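Local atomic coordinates of putative sortase (Streptococcus pneumoniae, PDB entry 2W1J), a protein that probably catalyses the transpeptidation that joins pilin subunits covalently into the pilus fibres of the pneumococcus, as a class C sortase. Residues M59-E64 against V80-A85; A93-L96 against L101-G104. All coordinates share one frame; numbering follows the deposited sequence.

In the fold
Contact 1 closes first along the chain and contact 2 follows in series, their centres about 9 Å apart, both reaching the sheet of the sortase beta-barrel. Strand 76-82 belongs to contact 1 and its parallel neighbour 93-95 to contact 2. Y81 sits on the seam between them: Y81 O probably bonds to H95 N and Y81 N to A93 O. A second junction joins the two loops, where L60 CD1 packs on L101 CB at 3.8 Å. Y56 bridges both, its hydroxyl bonding to G83 N and H95 ND1. The loop leading into strand 65-71 and the connection to strand 108-113 thus meet beside the neighbouring strands 76-82 and 93-95.

Contact 1: M59-E64 against V80-A85; sequences MLEIHE and VYAGTA
At the entrance to the first strand of the sortase barrel, the loop M59-E64 meets the end of strand 76-82, and a water bridges the two segments. It donates to E61 OE2 at 2.6 Å and to E64 O at 2.5 Å, and accepts from A82 N at 2.9 Å. Three hydrogen bonds hold it, two donated and one accepted, linking one carboxylate and two backbone groups. E61 reaches the water with a straight chain: beyond CG it is extended (chi2 176°), and chi3 of 2° sets OE1 on the CB side and leaves OE2 at the far end, facing the water. The same oxygen lies 3.6 Å from A82 CB, touching the methyl alongside its bond to the water. Strand 65-71 runs antiparallel to 76-82, with V80 bonded through its backbone to M66 and G67. The closest backbone approach of the two segments is E64 CA to Y81 CA at 6.5 Å; E64 O and A82 N do not bond directly, and the water spans them. H63 and E64 both have positive phi, and the chain turns there before strand 65-71. E64 O also comes to 3.3 Å from Y81 CD2, and the tyrosine ring packs obliquely against that carbonyl. At its far end Y81 OH bonds to R65 NH1, the residue directly after the loop. The A82 methyl also touches M66 of strand 65-71 and A54.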
loop_
_atom_site.group_PDB
_atom_site.type_symbol
_atom_site.label_atom_id
_atom_site.label_comp_id
_atom_site.label_asym_id
_atom_site.label_seq_id
_atom_site.Cartn_x
_atom_site.Cartn_y
_atom_site.Cartn_z
ATOM N N MET A 59 6.485 -13.302 3.913
ATOM C CA MET A 59 6.792 -13.171 5.337
ATOM C C MET A 59 5.792 -12.283 6.083
ATOM O O MET A 59 5.598 -12.439 7.288
ATOM C CB MET A 59 8.231 -12.678 5.558
ATOM C CG MET A 59 8.429 -11.171 5.442
ATOM S SD MET A 59 8.243 -10.518 3.767
ATOM C CE MET A 59 9.841 -10.877 3.039
ATOM N N LEU A 60 5.156 -11.361 5.364
ATOM C CA LEU A 60 4.214 -10.419 5.972
ATOM C C LEU A 60 2.768 -10.902 5.887
ATOM O O LEU A 60 1.862 -10.267 6.435
ATOM C CB LEU A 60 4.332 -9.048 5.301
ATOM C CG LEU A 60 5.600 -8.265 5.649
ATOM C CD1 LEU A 60 5.579 -6.901 4.974
ATOM C CD2 LEU A 60 5.732 -8.103 7.170
ATOM N N GLU A 61 2.553 -12.037 5.223
ATOM C CA GLU A 61 1.198 -12.441 4.860
ATOM C C GLU A 61 0.543 -13.368 5.857
ATOM O O GLU A 61 1.174 -14.293 6.356
ATOM C CB GLU A 61 1.188 -13.103 3.487
ATOM C CG GLU A 61 1.470 -12.134 2.364
ATOM C CD GLU A 61 1.562 -12.814 1.018
ATOM O OE1 GLU A 61 1.359 -14.044 0.949
ATOM O OE2 GLU A 61 1.848 -12.111 0.030
ATOM N N ILE A 62 -0.731 -13.101 6.137
ATOM C CA ILE A 62 -1.625 -14.072 6.753
ATOM C C ILE A 62 -2.732 -14.348 5.745
ATOM O O ILE A 62 -3.466 -13.434 5.355
ATOM C CB ILE A 62 -2.277 -13.538 8.044
ATOM C CG1 ILE A 62 -1.217 -13.097 9.056
ATOM C CG2 ILE A 62 -3.203 -14.592 8.637
ATOM C CD1 ILE A 62 -1.802 -12.563 10.357
ATOM N N HIS A 63 -2.837 -15.598 5.309
ATOM C CA HIS A 63 -3.788 -15.951 4.265
ATOM C C HIS A 63 -3.711 -14.971 3.100
ATOM O O HIS A 63 -4.725 -14.432 2.655
ATOM C CB HIS A 63 -5.204 -15.997 4.829
ATOM C CG HIS A 63 -5.361 -16.940 5.979
ATOM N ND1 HIS A 63 -6.179 -16.676 7.057
ATOM C CD2 HIS A 63 -4.793 -18.146 6.226
ATOM C CE1 HIS A 63 -6.114 -17.678 7.914
ATOM N NE2 HIS A 63 -5.279 -18.583 7.434
ATOM N N GLU A 64 -2.496 -14.750 2.614
ATOM C CA GLU A 64 -2.249 -13.950 1.419
ATOM C C GLU A 64 -2.365 -12.436 1.587
ATOM O O GLU A 64 -1.991 -11.689 0.688
ATOM C CB GLU A 64 -3.111 -14.425 0.245
ATOM C CG GLU A 64 -2.655 -15.748 -0.350
ATOM C CD GLU A 64 -3.473 -16.155 -1.558
ATOM O OE1 GLU A 64 -4.719 -16.074 -1.490
ATOM O OE2 GLU A 64 -2.872 -16.567 -2.573
ATOM N N VAL A 80 -4.600 -5.417 1.847
ATOM C CA VAL A 80 -3.500 -5.186 0.919
ATOM C C VAL A 80 -2.868 -6.523 0.561
ATOM O O VAL A 80 -2.517 -7.315 1.447
ATOM C CB VAL A 80 -2.419 -4.265 1.551
ATOM C CG1 VAL A 80 -1.248 -4.100 0.606
ATOM C CG2 VAL A 80 -3.008 -2.913 1.923
ATOM N N TYR A 81 -2.733 -6.776 -0.737
ATOM C CA TYR A 81 -2.116 -8.004 -1.239
ATOM C C TYR A 81 -0.818 -7.664 -1.940
ATOM O O TYR A 81 -0.623 -6.524 -2.359
ATOM C CB TYR A 81 -3.044 -8.708 -2.234
ATOM C CG TYR A 81 -4.352 -9.123 -1.619
ATOM C CD1 TYR A 81 -5.447 -8.276 -1.621
ATOM C CD2 TYR A 81 -4.483 -10.363 -1.007
ATOM C CE1 TYR A 81 -6.643 -8.657 -1.038
ATOM C CE2 TYR A 81 -5.670 -10.748 -0.421
ATOM C CZ TYR A 81 -6.743 -9.889 -0.433
ATOM O OH TYR A 81 -7.926 -10.288 0.150
ATOM N N ALA A 82 0.061 -8.652 -2.076
ATOM C CA ALA A 82 1.306 -8.463 -2.808
ATOM C C ALA A 82 1.063 -8.277 -4.305
ATOM O O ALA A 82 0.241 -8.968 -4.907
ATOM C CB ALA A 82 2.246 -9.633 -2.565
ATOM N N GLY A 83 1.798 -7.347 -4.900
ATOM C CA GLY A 83 1.693 -7.089 -6.334
ATOM C C GLY A 83 0.422 -6.362 -6.716
ATOM O O GLY A 83 -0.397 -6.010 -5.861
ATOM N N THR A 84 0.250 -6.160 -8.018
ATOM C CA THR A 84 -0.837 -5.332 -8.514
ATOM C C THR A 84 -1.542 -5.988 -9.693
ATOM O O THR A 84 -2.121 -5.303 -10.535
ATOM C CB THR A 84 -0.347 -3.920 -8.921
ATOM O OG1 THR A 84 0.770 -4.029 -9.808
ATOM C CG2 THR A 84 0.080 -3.118 -7.688
ATOM N N ALA A 85 -1.496 -7.316 -9.745
ATOM C CA ALA A 85 -2.200 -8.061 -10.788
ATOM C C ALA A 85 -3.695 -7.744 -10.796
ATOM O O ALA A 85 -4.259 -7.334 -9.788
ATOM C CB ALA A 85 -1.971 -9.555 -10.612
HETATM O O HOH W 1 -0.362 -11.364 -1.199
#

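Contact 2: A93-L96 against L101-G104; sequences AGHL and LPIG
H95 lays its imidazole against L101 and P102 by nonpolar contact, the ring crossing the L101 side chain at about a right angle. Its CE1 is 4.1 Å from L101 CD2, the methyl branch that comes back towards the histidine although CB of L101 starts out away from it. The NE2 end of the ring approaches L101 CA at 4.0 Å, while CD2 meets P102 CD at 4.1 Å, the proline ring lying aslant to the imidazole. These three touches fall on the consecutive ring atoms CE1, NE2 and CD2 and are ordinary van der Waals packing, all between buried residues. H95 gets there with CG anti to the backbone N (chi1 173°), which carries the ring off strand 93-95 towards the loop. That strand runs between 76-82 and 108-113 in the barrel, and the loop holding L101-G104 is the connection leading on to 108-113. Polar bonds fix the imidazole in rotation: ND1 bonds to Y56 OH, and NE2 gives its hydrogen to the carbonyl of S100, just before L101, so S100 and L101 both meet the NE2 end. Hydrogen bonds of the main chain shape the other partner: I103 N donates to L101 O at 2.8 Å, closing an inverse gamma turn centred on P102, and L101 N is held by the side-chain OD1 of N32, on helix 18-33.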
loop_
_atom_site.group_PDB
_atom_site.type_symbol
_atom_site.label_atom_id
_atom_site.label_comp_id
_atom_site.label_asym_id
_atom_site.label_seq_id
_atom_site.Cartn_x
_atom_site.Cartn_y
_atom_site.Cartn_z
ATOM N N ALA A 93 -6.565 -3.671 -2.266
ATOM C CA ALA A 93 -5.422 -2.877 -2.688
ATOM C C ALA A 93 -4.230 -3.785 -2.969
ATOM O O ALA A 93 -4.102 -4.874 -2.380
ATOM C CB ALA A 93 -5.056 -1.851 -1.610
ATOM N N GLY A 94 -3.346 -3.336 -3.851
ATOM C CA GLY A 94 -2.128 -4.072 -4.171
ATOM C C GLY A 94 -0.887 -3.273 -3.831
ATOM O O GLY A 94 -0.820 -2.067 -4.056
ATOM N N HIS A 95 0.116 -3.947 -3.297
ATOM C CA HIS A 95 1.395 -3.310 -3.039
ATOM C C HIS A 95 2.207 -3.259 -4.332
ATOM O O HIS A 95 2.343 -4.270 -5.029
ATOM C CB HIS A 95 2.144 -4.101 -1.974
ATOM C CG HIS A 95 3.541 -3.625 -1.764
ATOM N ND1 HIS A 95 4.634 -4.256 -2.321
ATOM C CD2 HIS A 95 4.021 -2.551 -1.090
ATOM C CE1 HIS A 95 5.728 -3.591 -1.996
ATOM N NE2 HIS A 95 5.383 -2.552 -1.256
ATOM N N LEU A 96 2.748 -2.086 -4.652
ATOM C CA LEU A 96 3.526 -1.907 -5.867
ATOM C C LEU A 96 4.921 -2.513 -5.735
ATOM O O LEU A 96 5.776 -2.011 -5.003
ATOM C CB LEU A 96 3.614 -0.425 -6.228
ATOM C CG LEU A 96 4.204 -0.051 -7.596
ATOM C CD1 LEU A 96 3.434 -0.692 -8.741
ATOM C CD2 LEU A 96 4.233 1.458 -7.765
ATOM N N LEU A 101 8.331 -2.652 1.414
ATOM C CA LEU A 101 7.254 -3.294 2.158
ATOM C C LEU A 101 6.731 -2.355 3.238
ATOM O O LEU A 101 7.488 -1.526 3.771
ATOM C CB LEU A 101 7.752 -4.573 2.810
ATOM C CG LEU A 101 8.251 -5.649 1.846
ATOM C CD1 LEU A 101 8.843 -6.807 2.629
ATOM C CD2 LEU A 101 7.091 -6.132 0.975
ATOM N N PRO A 102 5.434 -2.475 3.566
ATOM C CA PRO A 102 4.790 -1.512 4.462
ATOM C C PRO A 102 5.078 -1.836 5.925
ATOM O O PRO A 102 4.192 -2.250 6.682
ATOM C CB PRO A 102 3.303 -1.665 4.121
ATOM C CG PRO A 102 3.181 -3.102 3.688
ATOM C CD PRO A 102 4.456 -3.386 2.936
ATOM N N ILE A 103 6.330 -1.604 6.313
ATOM C CA ILE A 103 6.778 -1.765 7.695
ATOM C C ILE A 103 7.438 -0.496 8.241
ATOM O O ILE A 103 7.890 -0.471 9.381
ATOM C CB ILE A 103 7.744 -2.958 7.853
ATOM C CG1 ILE A 103 9.019 -2.732 7.033
ATOM C CG2 ILE A 103 7.050 -4.239 7.444
ATOM C CD1 ILE A 103 10.142 -3.745 7.297
ATOM N N GLY A 104 7.479 0.560 7.437
ATOM C CA GLY A 104 8.028 1.841 7.877
ATOM C C GLY A 104 9.520 1.815 8.114
ATOM O O GLY A 104 10.194 0.814 7.839
#